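Local coordinates for putative metal-dependent hydrolase (Bacillus subtilis, PDB 6KNS), which binds two zinc ions in a metallo-beta-lactamase fold, also binds calcium, and is probably a hydrolase, perhaps a tRNA 3'-processing endoribonuclease, at residues L126-P130 / F131-F135; T233-S236 / G237-I241. All blocks are in the same frame, centred on the assembly; numbering follows the deposited sequence.

Interaction 1: L126-P130 / F131-F135; sequences LTAGP and FTITF
Ala128 and Phe131 face each other as the last hydrogen-bonded pair of a tight antiparallel hairpin, with Gly129 and Pro130 turning the chain between them. The turn is type II', and Gly129, at its first corner, takes the positive phi (55°) that this turn needs and that glycine adopts easily. The two bonds of the pair differ in quality: Ala128 N meets Phe131 O at 2.8 Å and almost straight, whereas the return bond from Phe131 N reaches Ala128 O from well above the carbonyl plane. At the next hydrogen-bonded pair, Leu126 N donates to Ile133 O (2.7 Å) and Leu126 O accepts from Ile133 N. Between these pairs stand Thr127 and Thr132, a non-hydrogen-bonded pair whose side chains lie on the face opposite Leu126, Ala128, Phe131 and Ile133; a water donates to Pro130 O (2.9 Å) and also bonds Thr132 OG1 (2.8 Å).

The Phe131 side chain leaves the turn with CB 3.4 Å from Ala128 O. Its CG is turned back beside its own backbone N (chi1 -59°), about equally far from Ala128 O and the carbonyl carbon of Pro130. CD2 then passes 3.6 Å from Ala128 O, while CD1 lies nearer Pro130, and the outer ring continues away from the hairpin. On the same face, Ile133 CD1 comes near both Ala128 CB and Leu126 CD2, and the edge of the Phe135 ring meets Leu126 CB through CE2 (4.1 Å).

This apolar face is laid against the partner sheet: Phe131 reaches Phe30 and Ser32 of strand 27-32 and Tyr35 of strand 35-39, and Leu126, Ile133 and Phe135 all touch Ile62 of strand 60-62. Phe135 also stacks on Phe120, while strand 145-150 continues the hairpin's own sheet beyond strand 131-137.

Interaction 2: T233-S236 / G237-I241; sequences TVFS and GEVNI. With CA (calcium ion), chain E.
Glu238 OE2 is gripped twice: by a bound calcium ion at 2.6 Å and by Asn240 ND2 at 2.9 Å. The amide bond is nearly straight and stays close to the Asn240 amide plane, yet it comes down on OE2 from above the carboxylate plane. Glu238 OE1 binds the same ion at 2.5 Å, making the carboxylate a bidentate ligand, and a water adds a further oxygen. Two residues apart along extended chain, Glu238 and Asn240 project to the same side, which lets the amide meet the carboxylate.

The apolar half of the contact is built round Phe235, just before the strand. Its CG lies anti to the backbone N (chi1 174°), which brings the ring against the backbone of Gly237. That glycine crosses one face: its N sits over the ring centre, 3.5 Å above the plane, and its CA makes a CH-pi contact 3.9 Å from the centroid. With no side chain on Gly237, the backbone can come this near. The ring edge is occupied as well. Phe235 CE2 lies 3.5 Å from Glu238 O in the ring plane, and CD2 meets Val239 CG2 at 3.6 Å. Ala205 of helix 198-208 also touches the ring, and Lys232 NZ bonds Gly237 O, tying the loop's beginning to its end.

Chemically, two kinds of interaction divide this short length of chain. Ring hydrogens, weakly positive, would be expected to suit the Glu238 carbonyl oxygen at the edge, while the pi face probably favours the N-H and CA-H of Gly237, whose hydrogens are partly positive. At Glu238, the calcium ion and the amide N-H would both be expected to stabilise a negatively charged carboxylate, and between them they probably limit its freedom to turn.

How the interactions relate
Interactions 1 and 2 occupy opposite borders of one seven-stranded mixed sheet: strand 126-128 is its outermost strand at one side within the chain, strand 238-241 at the other. Their centres are 27 Å apart, their nearest atoms about 19 Å, and they do not touch. They come in series along the chain, the hairpin of 126-135 first and the entry of 233-241 into the last strand of this sheet much later. Between them the sheet passes from antiparallel strands to the parallel strands 155-158, 177-181, 212-216 and 238-241. The two contacts thus mark the borders of a sheet whose intervening chain supplies the zinc ligands His140, Asp161 and His217.

Interaction 1: L126-P130 / F131-F135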
# COMPACT_ATOMS: atom_id res chain seq x y z
N LEU A 126 -8.16 -23.80 -12.14
CA LEU A 126 -7.03 -23.02 -12.67
C LEU A 126 -5.70 -23.67 -12.28
O LEU A 126 -5.42 -23.88 -11.09
CB LEU A 126 -7.08 -21.57 -12.17
CG LEU A 126 -5.89 -20.64 -12.47
CD1 LEU A 126 -5.85 -20.27 -13.95
CD2 LEU A 126 -5.94 -19.40 -11.62
N THR A 127 -4.86 -23.95 -13.26
CA THR A 127 -3.49 -24.37 -13.01
C THR A 127 -2.56 -23.17 -12.78
O THR A 127 -2.54 -22.25 -13.57
CB THR A 127 -2.97 -25.22 -14.19
OG1 THR A 127 -3.82 -26.33 -14.32
CG2 THR A 127 -1.54 -25.73 -13.95
N ALA A 128 -1.79 -23.20 -11.69
CA ALA A 128 -0.78 -22.17 -11.40
C ALA A 128 0.48 -22.87 -10.96
O ALA A 128 0.64 -23.23 -9.77
CB ALA A 128 -1.28 -21.21 -10.29
N GLY A 129 1.36 -23.13 -11.92
CA GLY A 129 2.55 -23.94 -11.70
C GLY A 129 2.11 -25.28 -11.13
O GLY A 129 1.28 -25.93 -11.72
N PRO A 130 2.63 -25.67 -9.95
CA PRO A 130 2.24 -26.95 -9.35
C PRO A 130 0.92 -26.88 -8.57
O PRO A 130 0.48 -27.88 -8.01
CB PRO A 130 3.43 -27.29 -8.44
CG PRO A 130 3.99 -25.92 -8.05
CD PRO A 130 3.61 -24.94 -9.12
N PHE A 131 0.26 -25.74 -8.55
CA PHE A 131 -1.03 -25.64 -7.85
C PHE A 131 -2.22 -25.75 -8.80
O PHE A 131 -2.14 -25.35 -9.96
CB PHE A 131 -1.16 -24.32 -7.10
CG PHE A 131 -0.09 -24.08 -6.07
CD1 PHE A 131 0.06 -24.92 -4.99
CD2 PHE A 131 0.72 -22.97 -6.16
CE1 PHE A 131 1.05 -24.68 -4.03
CE2 PHE A 131 1.70 -22.71 -5.21
CZ PHE A 131 1.86 -23.56 -4.14
N THR A 132 -3.31 -26.31 -8.28
CA THR A 132 -4.61 -26.32 -8.95
C THR A 132 -5.55 -25.58 -8.00
O THR A 132 -5.64 -25.94 -6.82
CB THR A 132 -5.10 -27.77 -9.20
OG1 THR A 132 -4.13 -28.48 -9.97
CG2 THR A 132 -6.46 -27.80 -9.94
N ILE A 133 -6.23 -24.55 -8.53
CA ILE A 133 -7.12 -23.69 -7.75
C ILE A 133 -8.54 -23.84 -8.27
O ILE A 133 -8.77 -23.84 -9.49
CB ILE A 133 -6.68 -22.18 -7.85
CG1 ILE A 133 -5.18 -22.04 -7.56
CG2 ILE A 133 -7.48 -21.29 -6.88
CD1 ILE A 133 -4.70 -20.63 -7.64
N THR A 134 -9.48 -24.00 -7.34
CA THR A 134 -10.91 -23.97 -7.64
C THR A 134 -11.55 -22.90 -6.75
O THR A 134 -10.96 -22.48 -5.74
CB THR A 134 -11.61 -25.35 -7.41
OG1 THR A 134 -11.22 -25.87 -6.14
CG2 THR A 134 -11.30 -26.41 -8.54
N PHE A 135 -12.76 -22.46 -7.11
CA PHE A 135 -13.34 -21.20 -6.60
C PHE A 135 -14.76 -21.39 -6.08
O PHE A 135 -15.47 -22.23 -6.57
CB PHE A 135 -13.39 -20.18 -7.73
CG PHE A 135 -12.04 -19.89 -8.32
CD1 PHE A 135 -11.20 -18.96 -7.73
CD2 PHE A 135 -11.59 -20.59 -9.39
CE1 PHE A 135 -9.92 -18.71 -8.23
CE2 PHE A 135 -10.33 -20.33 -9.92
CZ PHE A 135 -9.49 -19.40 -9.32
O HOH W 1 -1.87 -29.41 -8.69

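Interaction 2: T233-S236 / G237-I241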
# COMPACT_ATOMS: atom_id res chain seq x y z
N THR A 233 -14.97 -22.94 20.81
CA THR A 233 -16.20 -23.42 21.47
C THR A 233 -16.97 -24.26 20.47
O THR A 233 -17.84 -25.00 20.84
CB THR A 233 -17.10 -22.30 21.99
OG1 THR A 233 -17.57 -21.48 20.89
CG2 THR A 233 -16.34 -21.45 23.01
N VAL A 234 -16.63 -24.15 19.19
CA VAL A 234 -17.35 -24.86 18.11
C VAL A 234 -16.45 -25.92 17.48
O VAL A 234 -16.85 -27.06 17.33
CB VAL A 234 -17.85 -23.86 17.03
CG1 VAL A 234 -18.39 -24.61 15.82
CG2 VAL A 234 -18.96 -22.95 17.62
N PHE A 235 -15.21 -25.57 17.19
CA PHE A 235 -14.30 -26.46 16.48
C PHE A 235 -13.31 -26.99 17.49
O PHE A 235 -12.74 -26.22 18.24
CB PHE A 235 -13.63 -25.68 15.36
CG PHE A 235 -12.55 -26.40 14.63
CD1 PHE A 235 -12.81 -27.57 13.94
CD2 PHE A 235 -11.29 -25.85 14.53
CE1 PHE A 235 -11.80 -28.22 13.20
CE2 PHE A 235 -10.29 -26.48 13.81
CZ PHE A 235 -10.55 -27.67 13.14
N SER A 236 -13.10 -28.30 17.50
CA SER A 236 -12.22 -28.93 18.47
C SER A 236 -10.78 -29.11 17.97
O SER A 236 -9.93 -29.53 18.73
CB SER A 236 -12.78 -30.29 18.90
OG SER A 236 -12.53 -31.23 17.88
N GLY A 237 -10.48 -28.77 16.72
CA GLY A 237 -9.09 -28.84 16.28
C GLY A 237 -8.25 -27.59 16.65
O GLY A 237 -8.63 -26.74 17.45
N GLU A 238 -7.08 -27.51 16.04
CA GLU A 238 -6.20 -26.38 16.23
C GLU A 238 -6.73 -25.11 15.56
O GLU A 238 -7.12 -25.12 14.39
CB GLU A 238 -4.82 -26.71 15.65
CG GLU A 238 -3.74 -25.70 16.06
CD GLU A 238 -2.41 -25.93 15.34
OE1 GLU A 238 -2.27 -26.95 14.63
OE2 GLU A 238 -1.52 -25.06 15.45
N VAL A 239 -6.68 -24.01 16.31
CA VAL A 239 -7.05 -22.68 15.84
C VAL A 239 -5.95 -21.66 16.21
O VAL A 239 -5.58 -21.52 17.39
CB VAL A 239 -8.40 -22.20 16.47
CG1 VAL A 239 -8.81 -20.83 15.86
CG2 VAL A 239 -9.52 -23.25 16.28
N ASN A 240 -5.46 -20.95 15.19
CA ASN A 240 -4.49 -19.89 15.34
C ASN A 240 -5.03 -18.56 14.81
O ASN A 240 -5.94 -18.50 13.99
CB ASN A 240 -3.20 -20.24 14.58
CG ASN A 240 -2.55 -21.48 15.14
OD1 ASN A 240 -2.13 -21.47 16.28
ND2 ASN A 240 -2.49 -22.56 14.38
N ILE A 241 -4.43 -17.49 15.32
CA ILE A 241 -4.66 -16.13 14.87
C ILE A 241 -3.54 -15.78 13.89
O ILE A 241 -2.37 -15.94 14.19
CB ILE A 241 -4.62 -15.14 16.06
CG1 ILE A 241 -5.64 -15.55 17.15
CG2 ILE A 241 -4.93 -13.70 15.59
CD1 ILE A 241 -7.04 -15.82 16.57
CA CA E . 0.16 -26.65 14.31
O HOH W 2 0.07 -25.01 12.45